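Local coordinates for protein porphyranase B (PDB 3JUU) that hydrolyses the sulfated red-algal polysaccharide porphyran, as a family 16 glycoside hydrolase, giving mostly a sulfated disaccharide, at residues Ala11-Pro16 / Trp269-Gln274; Gln152-Ala157 / Asp246-Pro251; Gln165-Asn170 / Phe216-Lys221. One frame throughout, in Å; residues are numbered along the deposited sequence. Where two conformers were deposited one is given.

Contact 1: residues Ala11-Pro16 / Trp269-Gln274; sequences APHFKP and WVRSWQ. With SO4 (sulfate ion), chain D.
Trp-269 meets His-13 through the benzo end of its indole: CZ2 lies over one face of the imidazole, toward the rim, 3.6 Å from NE2. The two planes are inclined at 37°, neither stacked nor edge-to-face. Round the corner at CE2, NE1 donates to O4 of a sulfate ion at 3.1 Å. Arg-271, its chain extended from CG to NE, lays its guanidinium over the Trp-269 ring, with NH1 above the ring centre. NH1 binds sulfate O3 at 2.7 Å and NH2 binds O2 at 2.8 Å, while NE forms a salt bridge with Glu-36. His-13 NE2 also reaches O3, but that distance is too short to be trusted and the residue has a second conformer. Trp-273 carries the apolar part. Pro-12 CG stands 3.5 Å from the centroid of its five-membered ring, only 2° off the normal, a clear CH-pi contact, and the backbone of Ala-11 comes against the six-membered ring, its C 3.3 Å from CZ2. Glu-111 ties both segments, taking Trp-273 NE1 on OE2 and His-13 N on OE1. The sulfate, probably from the crystallisation liquor, thus lies in a small anion site at the edge of the N-terminal arm; its negative charge would probably ease any repulsion between Arg-271 and a protonated His-13.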
loop_
_atom_site.group_PDB
_atom_site.type_symbol
_atom_site.label_atom_id
_atom_site.label_comp_id
_atom_site.label_asym_id
_atom_site.label_seq_id
_atom_site.Cartn_x
_atom_site.Cartn_y
_atom_site.Cartn_z
ATOM N N ALA A 11 18.067 -1.369 -11.137
ATOM C CA ALA A 11 16.944 -2.024 -11.863
ATOM C C ALA A 11 15.956 -2.542 -10.795
ATOM O O ALA A 11 16.375 -2.647 -9.640
ATOM C CB ALA A 11 17.447 -3.184 -12.730
ATOM N N PRO A 12 14.690 -2.898 -11.176
ATOM C CA PRO A 12 13.809 -3.514 -10.185
ATOM C C PRO A 12 14.339 -4.808 -9.652
ATOM O O PRO A 12 15.260 -5.446 -10.245
ATOM C CB PRO A 12 12.493 -3.756 -10.956
ATOM C CG PRO A 12 12.519 -2.758 -12.083
ATOM C CD PRO A 12 13.981 -2.732 -12.454
ATOM N N HIS A 13 13.814 -5.235 -8.505
ATOM C CA HIS A 13 14.241 -6.514 -7.942
ATOM C C HIS A 13 13.572 -7.675 -8.661
ATOM O O HIS A 13 12.356 -7.916 -8.486
ATOM C CB HIS A 13 13.931 -6.557 -6.444
ATOM C CG HIS A 13 15.041 -6.023 -5.597
ATOM N ND1 HIS A 13 15.641 -6.766 -4.604
ATOM C CD2 HIS A 13 15.666 -4.817 -5.608
ATOM C CE1 HIS A 13 16.575 -6.027 -4.022
ATOM N NE2 HIS A 13 16.611 -4.846 -4.617
ATOM N N PHE A 14 14.351 -8.397 -9.500
ATOM C CA PHE A 14 13.791 -9.577 -10.129
ATOM C C PHE A 14 14.820 -10.654 -9.940
ATOM O O PHE A 14 16.022 -10.377 -10.192
ATOM C CB PHE A 14 13.558 -9.391 -11.649
ATOM C CG PHE A 14 12.523 -8.388 -12.005
ATOM C CD1 PHE A 14 11.194 -8.571 -11.572
ATOM C CD2 PHE A 14 12.833 -7.262 -12.792
ATOM C CE1 PHE A 14 10.214 -7.660 -11.950
ATOM C CE2 PHE A 14 11.862 -6.349 -13.198
ATOM C CZ PHE A 14 10.550 -6.507 -12.735
ATOM N N LYS A 15 14.402 -11.864 -9.550
ATOM C CA LYS A 15 15.308 -13.022 -9.478
ATOM C C LYS A 15 15.691 -13.417 -10.931
ATOM O O LYS A 15 15.105 -12.909 -11.902
ATOM C CB LYS A 15 14.594 -14.232 -8.829
ATOM C CG LYS A 15 14.244 -14.074 -7.332
ATOM C CD LYS A 15 15.523 -14.168 -6.530
ATOM C CE LYS A 15 15.276 -14.480 -5.046
ATOM N NZ LYS A 15 14.897 -13.242 -4.259
ATOM N N PRO A 16 16.679 -14.310 -11.073
ATOM C CA PRO A 16 17.087 -14.650 -12.435
ATOM C C PRO A 16 15.946 -15.346 -13.168
ATOM O O PRO A 16 15.258 -16.219 -12.594
ATOM C CB PRO A 16 18.262 -15.634 -12.215
ATOM C CG PRO A 16 18.890 -15.242 -10.810
ATOM C CD PRO A 16 17.562 -14.884 -10.027
ATOM N N TRP A 269 12.641 1.001 1.081
ATOM C CA TRP A 269 12.668 1.835 -0.071
ATOM C C TRP A 269 11.374 1.643 -0.831
ATOM O O TRP A 269 10.690 0.609 -0.596
ATOM C CB TRP A 269 13.884 1.491 -0.956
ATOM C CG TRP A 269 14.200 0.038 -1.170
ATOM C CD1 TRP A 269 15.235 -0.679 -0.585
ATOM C CD2 TRP A 269 13.595 -0.876 -2.146
ATOM N NE1 TRP A 269 15.275 -1.953 -1.113
ATOM C CE2 TRP A 269 14.262 -2.110 -2.032
ATOM C CE3 TRP A 269 12.495 -0.772 -3.044
ATOM C CZ2 TRP A 269 13.892 -3.269 -2.800
ATOM C CZ3 TRP A 269 12.131 -1.924 -3.810
ATOM C CH2 TRP A 269 12.834 -3.131 -3.688
ATOM N N VAL A 270 11.065 2.614 -1.685
ATOM C CA VAL A 270 9.982 2.495 -2.698
ATOM C C VAL A 270 10.582 2.915 -4.013
ATOM O O VAL A 270 11.218 3.985 -4.103
ATOM C CB VAL A 270 8.804 3.422 -2.389
ATOM C CG1 VAL A 270 7.783 3.426 -3.569
ATOM C CG2 VAL A 270 8.074 2.946 -1.161
ATOM N N ARG A 271 10.424 2.078 -5.046
ATOM C CA ARG A 271 11.047 2.410 -6.349
ATOM C C ARG A 271 9.997 2.194 -7.378
ATOM O O ARG A 271 9.382 1.110 -7.425
ATOM C CB ARG A 271 12.270 1.433 -6.582
ATOM C CG ARG A 271 13.345 1.639 -5.492
ATOM C CD ARG A 271 14.495 0.641 -5.634
ATOM N NE ARG A 271 15.529 0.841 -4.601
ATOM C CZ ARG A 271 16.404 -0.097 -4.266
ATOM N NH1 ARG A 271 16.297 -1.323 -4.817
ATOM N NH2 ARG A 271 17.293 0.116 -3.290
ATOM N N SER A 272 9.840 3.192 -8.233
ATOM C CA SER A 272 8.826 3.203 -9.274
ATOM C C SER A 272 9.553 3.377 -10.618
ATOM O O SER A 272 10.555 4.109 -10.694
ATOM C CB SER A 272 7.938 4.384 -8.999
ATOM O OG SER A 272 7.284 4.243 -7.743
ATOM N N TRP A 273 9.095 2.673 -11.641
ATOM C CA TRP A 273 9.867 2.548 -12.904
ATOM C C TRP A 273 8.919 2.552 -14.071
ATOM O O TRP A 273 7.785 2.068 -13.971
ATOM C CB TRP A 273 10.639 1.203 -12.951
ATOM C CG TRP A 273 11.455 0.795 -11.725
ATOM C CD1 TRP A 273 10.991 0.197 -10.530
ATOM C CD2 TRP A 273 12.863 0.889 -11.581
ATOM N NE1 TRP A 273 12.038 -0.041 -9.679
ATOM C CE2 TRP A 273 13.202 0.356 -10.302
ATOM C CE3 TRP A 273 13.903 1.400 -12.427
ATOM C CZ2 TRP A 273 14.532 0.298 -9.833
ATOM C CZ3 TRP A 273 15.211 1.355 -11.954
ATOM C CH2 TRP A 273 15.521 0.798 -10.676
ATOM N N GLN A 274 9.385 3.128 -15.183
ATOM C CA GLN A 274 8.737 3.004 -16.486
ATOM C C GLN A 274 9.608 2.070 -17.365
ATOM O O GLN A 274 10.853 2.014 -17.223
ATOM C CB GLN A 274 8.734 4.350 -17.186
ATOM C CG GLN A 274 7.708 5.323 -16.744
ATOM C CD GLN A 274 7.921 6.685 -17.438
ATOM O OE1 GLN A 274 8.991 6.936 -18.002
ATOM N NE2 GLN A 274 6.891 7.537 -17.434
HETATM S S SO4 D . 18.694 -2.992 -2.290
HETATM O O1 SO4 D . 19.923 -3.755 -2.478
HETATM O O2 SO4 D . 19.025 -1.595 -1.976
HETATM O O3 SO4 D . 17.930 -3.072 -3.537
HETATM O O4 SO4 D . 17.932 -3.606 -1.179
#

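Contact 2: residues Gln152-Ala157 / Asp246-Pro251; sequences QITNDA and DWNPVP
Thr-154 and Pro-249 are joined by a hydrogen bond. The threonine OG1 donates to Pro-249 O over 2.7 Å, approaching at a C=O...OG1 angle of 128° and tilted 16° from the carbonyl plane. It gets there because OG1 sits between the backbone N and the carbonyl carbon (chi1 59°), turned to the proline chain. Another bond runs from Asn-155 ND2 to Trp-247 O, also 2.7 Å, although the position of ND2 is somewhat uncertain. Within its own loop Asn-155 OD1 accepts from Ala-157 N at 3.0 Å, closing an Asx turn; the donor stands well above the plane of the amide carbonyl. The amide is thus probably held at both ends. Asn-248 is packed between these pairs, against the backbone of Thr-154.

Van der Waals contacts lie beside the hydrogen bonds. The methyl CG2 of Thr-154 touches Pro-251 CG at 3.9 Å, and the extended side chain of Gln-152 brings NE2 within 3.6 Å of the same CG. Pro-249 CD closes on Thr-154 OG1 at 3.3 Å. An alanine in place of Thr-154 would probably leave Pro-249 O without its hydroxyl partner and open a gap beside the Pro-251 ring.

The Trp-247 indole stacks on Tyr-245 and meets Trp-159 and Phe-163 edge-to-face. Its side chain lies about 6 Å from that of Glu-148, the probable proton donor, and about 7 Å from that of Arg-57, a probable substrate-binding residue. Both segments are irregular surface loops of the jelly roll, one between strands 141-150 and 166-174, the other between strand 237-242 and helix 260-263, joined here probably beside the substrate cleft, the kind of loop that shapes the cleft rim in family 16 enzymes.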
loop_
_atom_site.group_PDB
_atom_site.type_symbol
_atom_site.label_atom_id
_atom_site.label_comp_id
_atom_site.label_asym_id
_atom_site.label_seq_id
_atom_site.Cartn_x
_atom_site.Cartn_y
_atom_site.Cartn_z
ATOM N N GLN A 152 -1.507 -9.062 13.641
ATOM C CA GLN A 152 -2.159 -9.787 14.731
ATOM C C GLN A 152 -3.605 -9.953 14.335
ATOM O O GLN A 152 -4.295 -8.965 14.118
ATOM C CB GLN A 152 -2.075 -8.964 16.076
ATOM C CG GLN A 152 -2.814 -9.719 17.193
ATOM C CD GLN A 152 -2.727 -8.975 18.555
ATOM O OE1 GLN A 152 -1.826 -8.172 18.754
ATOM N NE2 GLN A 152 -3.669 -9.232 19.453
ATOM N N ILE A 153 -4.066 -11.190 14.189
ATOM C CA ILE A 153 -5.409 -11.408 13.655
ATOM C C ILE A 153 -6.365 -11.475 14.888
ATOM O O ILE A 153 -6.118 -12.240 15.856
ATOM C CB ILE A 153 -5.435 -12.747 12.866
ATOM C CG1 ILE A 153 -4.676 -12.584 11.485
ATOM C CG2 ILE A 153 -6.886 -13.140 12.614
ATOM C CD1 ILE A 153 -4.140 -13.894 11.126
ATOM N N THR A 154 -7.377 -10.617 14.905
ATOM C CA THR A 154 -8.263 -10.446 16.053
ATOM C C THR A 154 -9.721 -10.839 15.739
ATOM O O THR A 154 -10.587 -10.700 16.555
ATOM C CB THR A 154 -8.238 -8.967 16.595
ATOM O OG1 THR A 154 -8.632 -8.042 15.555
ATOM C CG2 THR A 154 -6.857 -8.614 17.084
ATOM N N ASN A 155 -9.948 -11.338 14.548
ATOM C CA ASN A 155 -11.271 -11.798 14.117
ATOM C C ASN A 155 -11.044 -13.281 13.820
ATOM O O ASN A 155 -10.069 -13.605 13.178
ATOM C CB ASN A 155 -11.576 -11.095 12.827
ATOM C CG ASN A 155 -12.991 -11.354 12.321
ATOM O OD1 ASN A 155 -13.631 -12.350 12.710
ATOM N ND2 ASN A 155 -13.471 -10.493 11.404
ATOM N N ASP A 156 -11.911 -14.192 14.267
ATOM C CA ASP A 156 -11.685 -15.633 13.928
ATOM C C ASP A 156 -12.378 -16.095 12.633
ATOM O O ASP A 156 -12.431 -17.293 12.345
ATOM C CB ASP A 156 -12.053 -16.568 15.098
ATOM C CG ASP A 156 -13.502 -16.446 15.501
ATOM O OD1 ASP A 156 -13.863 -17.069 16.534
ATOM O OD2 ASP A 156 -14.282 -15.737 14.794
ATOM N N ALA A 157 -12.887 -15.157 11.843
ATOM C CA ALA A 157 -13.444 -15.484 10.510
ATOM C C ALA A 157 -12.462 -16.335 9.680
ATOM O O ALA A 157 -11.249 -16.004 9.582
ATOM C CB ALA A 157 -13.801 -14.188 9.757
ATOM N N ASP A 246 -12.141 -2.477 9.791
ATOM C CA ASP A 246 -13.318 -2.851 10.599
ATOM C C ASP A 246 -13.359 -4.314 10.921
ATOM O O ASP A 246 -13.922 -4.724 11.964
ATOM C CB ASP A 246 -14.580 -2.500 9.788
ATOM C CG ASP A 246 -14.873 -0.982 9.792
ATOM O OD1 ASP A 246 -14.158 -0.162 10.446
ATOM O OD2 ASP A 246 -15.795 -0.611 9.093
ATOM N N TRP A 247 -12.763 -5.152 10.049
ATOM C CA TRP A 247 -12.899 -6.584 10.238
ATOM C C TRP A 247 -11.806 -7.153 11.122
ATOM O O TRP A 247 -11.803 -8.364 11.382
ATOM C CB TRP A 247 -12.912 -7.309 8.853
ATOM C CG TRP A 247 -11.867 -6.779 7.936
ATOM C CD1 TRP A 247 -12.009 -5.807 7.007
ATOM C CD2 TRP A 247 -10.503 -7.239 7.832
ATOM N NE1 TRP A 247 -10.837 -5.617 6.341
ATOM C CE2 TRP A 247 -9.902 -6.492 6.802
ATOM C CE3 TRP A 247 -9.763 -8.175 8.518
ATOM C CZ2 TRP A 247 -8.564 -6.648 6.432
ATOM C CZ3 TRP A 247 -8.390 -8.346 8.151
ATOM C CH2 TRP A 247 -7.833 -7.585 7.119
ATOM N N ASN A 248 -10.867 -6.282 11.558
ATOM C CA ASN A 248 -9.825 -6.710 12.487
ATOM C C ASN A 248 -9.838 -5.745 13.707
ATOM O O ASN A 248 -9.040 -4.772 13.770
ATOM C CB ASN A 248 -8.444 -6.721 11.781
ATOM C CG ASN A 248 -7.480 -7.730 12.414
ATOM O OD1 ASN A 248 -6.346 -7.363 12.760
ATOM N ND2 ASN A 248 -7.956 -8.993 12.648
ATOM N N PRO A 249 -10.731 -6.008 14.660
ATOM C CA PRO A 249 -10.982 -5.052 15.715
ATOM C C PRO A 249 -9.890 -4.959 16.799
ATOM O O PRO A 249 -8.903 -5.702 16.785
ATOM C CB PRO A 249 -12.315 -5.574 16.368
ATOM C CG PRO A 249 -12.378 -7.043 15.986
ATOM C CD PRO A 249 -11.679 -7.151 14.688
ATOM N N VAL A 250 -10.119 -4.042 17.733
ATOM C CA VAL A 250 -9.079 -3.732 18.717
ATOM C C VAL A 250 -9.034 -4.906 19.735
ATOM O O VAL A 250 -10.088 -5.375 20.179
ATOM C CB VAL A 250 -9.524 -2.466 19.511
ATOM C CG1 VAL A 250 -8.418 -2.123 20.604
ATOM C CG2 VAL A 250 -9.691 -1.238 18.562
ATOM N N PRO A 251 -7.833 -5.428 20.094
ATOM C CA PRO A 251 -7.742 -6.530 21.088
ATOM C C PRO A 251 -8.007 -6.024 22.518
ATOM O O PRO A 251 -7.950 -4.826 22.770
ATOM C CB PRO A 251 -6.251 -6.967 21.039
ATOM C CG PRO A 251 -5.618 -6.208 19.886
ATOM C CD PRO A 251 -6.515 -5.039 19.535
#

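Contact 3: residues Gln165-Asn170 / Phe216-Lys221; sequences QTMNSN and FFLDGK
Ser-169 sets its CB squarely over the Phe-216 ring, 3.5 Å from the centroid and 7° off the normal, a CH-pi contact at the ring centre. Its OG, beside the backbone N (chi1 -57°), lies over the same ring near CD1 but is hydrogen-bonded to Ile-146 O, so the buried hydroxyl is satisfied within its own layer. Next along the tight part comes Met-167. Its fully extended side chain reaches across: SD lies 3.8 Å from Leu-218 CB, the two side chains sliding past each other in opposite directions. The methyl CE ends 3.3 Å from Phe-217 O and also touches Phe-216 CB. Tyr-204 packs on Met-167 and Leu-218 alike.

No hydrogen bond crosses the interface. The axes of strands 166-170 and 216-218 run nearly antiparallel at 164° but stay 9.4 Å apart, a spacing of facing layers rather than of paired strands, and the side chains between them form part of the core of the beta-sandwich, the jelly roll of this family.

Beyond Leu-218 the packing gives way to a hairpin end. A type I' turn from Leu-218 to Lys-221 carries strand 213-218 into strand 221-226, with Asp-219 and Gly-220 both at positive phi. The Asp-219 carboxylate turns to its own layer, binding Val-203 N and His-202 ND1, while Lys-221 is exposed. On the far face of strand 166-174, Thr-166, Asn-168 and Asn-170 alternate with the core residues: Asn-168 ND2 makes a weak bond to Thr-166 OG1 and another bond to Glu-148 O, and the side chain of Asn-170 comes about 5 Å from that of Glu-148, the probable proton donor.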
loop_
_atom_site.group_PDB
_atom_site.type_symbol
_atom_site.label_atom_id
_atom_site.label_comp_id
_atom_site.label_asym_id
_atom_site.label_seq_id
_atom_site.Cartn_x
_atom_site.Cartn_y
_atom_site.Cartn_z
ATOM N N GLN A 165 0.324 -13.946 6.902
ATOM C CA GLN A 165 1.437 -14.691 6.319
ATOM C C GLN A 165 1.300 -14.841 4.805
ATOM O O GLN A 165 1.862 -15.748 4.266
ATOM C CB GLN A 165 1.611 -16.045 6.994
ATOM C CG GLN A 165 0.360 -16.879 7.047
ATOM C CD GLN A 165 0.572 -18.078 7.986
ATOM O OE1 GLN A 165 1.016 -17.912 9.116
ATOM N NE2 GLN A 165 0.339 -19.271 7.486
ATOM N N THR A 166 0.581 -13.926 4.161
ATOM C CA THR A 166 0.365 -13.994 2.739
ATOM C C THR A 166 0.654 -12.630 2.081
ATOM O O THR A 166 0.584 -11.570 2.723
ATOM C CB THR A 166 -1.081 -14.479 2.462
ATOM O OG1 THR A 166 -1.944 -13.746 3.315
ATOM C CG2 THR A 166 -1.277 -15.975 2.907
ATOM N N MET A 167 0.937 -12.646 0.790
ATOM C CA MET A 167 0.787 -11.420 -0.012
ATOM C C MET A 167 -0.654 -11.369 -0.510
ATOM O O MET A 167 -1.117 -12.236 -1.256
ATOM C CB MET A 167 1.759 -11.431 -1.220
ATOM C CG MET A 167 1.725 -10.097 -1.973
ATOM S SD MET A 167 2.948 -10.250 -3.348
ATOM C CE MET A 167 2.648 -8.760 -4.254
ATOM N N ASN A 168 -1.381 -10.352 -0.081
ATOM C CA ASN A 168 -2.783 -10.195 -0.345
ATOM C C ASN A 168 -2.866 -9.015 -1.277
ATOM O O ASN A 168 -2.616 -7.869 -0.840
ATOM C CB ASN A 168 -3.434 -9.799 1.003
ATOM C CG ASN A 168 -3.325 -10.919 1.979
ATOM O OD1 ASN A 168 -3.697 -12.031 1.656
ATOM N ND2 ASN A 168 -2.726 -10.657 3.128
ATOM N N SER A 169 -3.178 -9.283 -2.564
ATOM C CA SER A 169 -3.192 -8.218 -3.586
ATOM C C SER A 169 -4.591 -8.106 -4.119
ATOM O O SER A 169 -5.450 -9.036 -3.908
ATOM C CB SER A 169 -2.272 -8.583 -4.752
ATOM O OG SER A 169 -0.918 -8.824 -4.261
ATOM N N ASN A 170 -4.915 -6.955 -4.685
ATOM C CA ASN A 170 -6.305 -6.738 -5.117
ATOM C C ASN A 170 -6.419 -5.685 -6.175
ATOM O O ASN A 170 -5.480 -4.894 -6.420
ATOM C CB ASN A 170 -7.206 -6.399 -3.882
ATOM C CG ASN A 170 -8.635 -6.977 -4.004
ATOM O OD1 ASN A 170 -9.179 -7.061 -5.106
ATOM N ND2 ASN A 170 -9.252 -7.310 -2.871
ATOM N N PHE A 216 1.640 -9.409 -10.457
ATOM C CA PHE A 216 2.190 -9.189 -9.079
ATOM C C PHE A 216 3.449 -10.010 -8.868
ATOM O O PHE A 216 3.522 -11.162 -9.330
ATOM C CB PHE A 216 1.136 -9.603 -8.021
ATOM C CG PHE A 216 -0.046 -8.662 -7.985
ATOM C CD1 PHE A 216 0.099 -7.387 -7.413
ATOM C CD2 PHE A 216 -1.277 -9.058 -8.518
ATOM C CE1 PHE A 216 -0.963 -6.475 -7.463
ATOM C CE2 PHE A 216 -2.393 -8.186 -8.490
ATOM C CZ PHE A 216 -2.213 -6.902 -7.932
ATOM N N PHE A 217 4.431 -9.450 -8.135
ATOM C CA PHE A 217 5.707 -10.148 -7.843
ATOM C C PHE A 217 5.951 -10.113 -6.359
ATOM O O PHE A 217 5.646 -9.102 -5.648
ATOM C CB PHE A 217 6.864 -9.344 -8.461
ATOM C CG PHE A 217 6.960 -9.534 -9.942
ATOM C CD1 PHE A 217 7.926 -10.378 -10.450
ATOM C CD2 PHE A 217 6.008 -8.884 -10.817
ATOM C CE1 PHE A 217 8.017 -10.615 -11.830
ATOM C CE2 PHE A 217 6.132 -9.074 -12.223
ATOM C CZ PHE A 217 7.120 -9.982 -12.682
ATOM N N LEU A 218 6.560 -11.177 -5.887
ATOM C CA LEU A 218 6.989 -11.319 -4.459
ATOM C C LEU A 218 8.421 -11.760 -4.415
ATOM O O LEU A 218 8.774 -12.782 -5.040
ATOM C CB LEU A 218 6.089 -12.341 -3.695
ATOM C CG LEU A 218 6.504 -12.672 -2.272
ATOM C CD1 LEU A 218 6.540 -11.317 -1.384
ATOM C CD2 LEU A 218 5.635 -13.840 -1.678
ATOM N N ASP A 219 9.282 -10.947 -3.758
ATOM C CA ASP A 219 10.730 -11.273 -3.582
ATOM C C ASP A 219 11.352 -11.590 -4.950
ATOM O O ASP A 219 12.087 -12.571 -5.091
ATOM C CB ASP A 219 10.879 -12.428 -2.611
ATOM C CG ASP A 219 10.322 -12.062 -1.238
ATOM O OD1 ASP A 219 10.501 -10.856 -0.905
ATOM O OD2 ASP A 219 9.773 -12.961 -0.568
ATOM N N GLY A 220 10.935 -10.801 -5.938
ATOM C CA GLY A 220 11.554 -10.864 -7.254
ATOM C C GLY A 220 11.050 -11.962 -8.115
ATOM O O GLY A 220 11.654 -12.277 -9.165
ATOM N N LYS A 221 9.932 -12.556 -7.738
ATOM C CA LYS A 221 9.339 -13.658 -8.534
ATOM C C LYS A 221 7.880 -13.399 -8.889
ATOM O O LYS A 221 7.074 -13.044 -8.005
ATOM C CB LYS A 221 9.407 -14.970 -7.742
ATOM C CG LYS A 221 10.829 -15.528 -7.554
ATOM C CD LYS A 221 10.896 -16.661 -6.486
ATOM C CE LYS A 221 11.033 -16.019 -5.079
ATOM N NZ LYS A 221 10.393 -16.703 -3.876
#

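Overall arrangement
Contacts 1 and 3 adjoin, their centres 14 Å apart. The N-terminal arm that passes strand 264-276 in contact 1 goes on to the hairpin end of contact 3: Lys-15 N lies 2.8 Å from Gly-220 O, Lys-15 NZ bonds to Asp-219 O, and Phe-14 meets Phe-217 edge-to-face. Contact 2 is remote from contact 1, with centres about 33 Å apart on opposite sides of the chain's centre. It approaches contact 3 more closely, nearest atoms about 6 Å apart without touching. Contacts 2 and 3 both lie near the probable catalytic site, the side chain of Asn-170 in contact 3 being about 7 Å from that of Glu-143, the probable nucleophile, whereas contact 1 and its sulfate lie away from it.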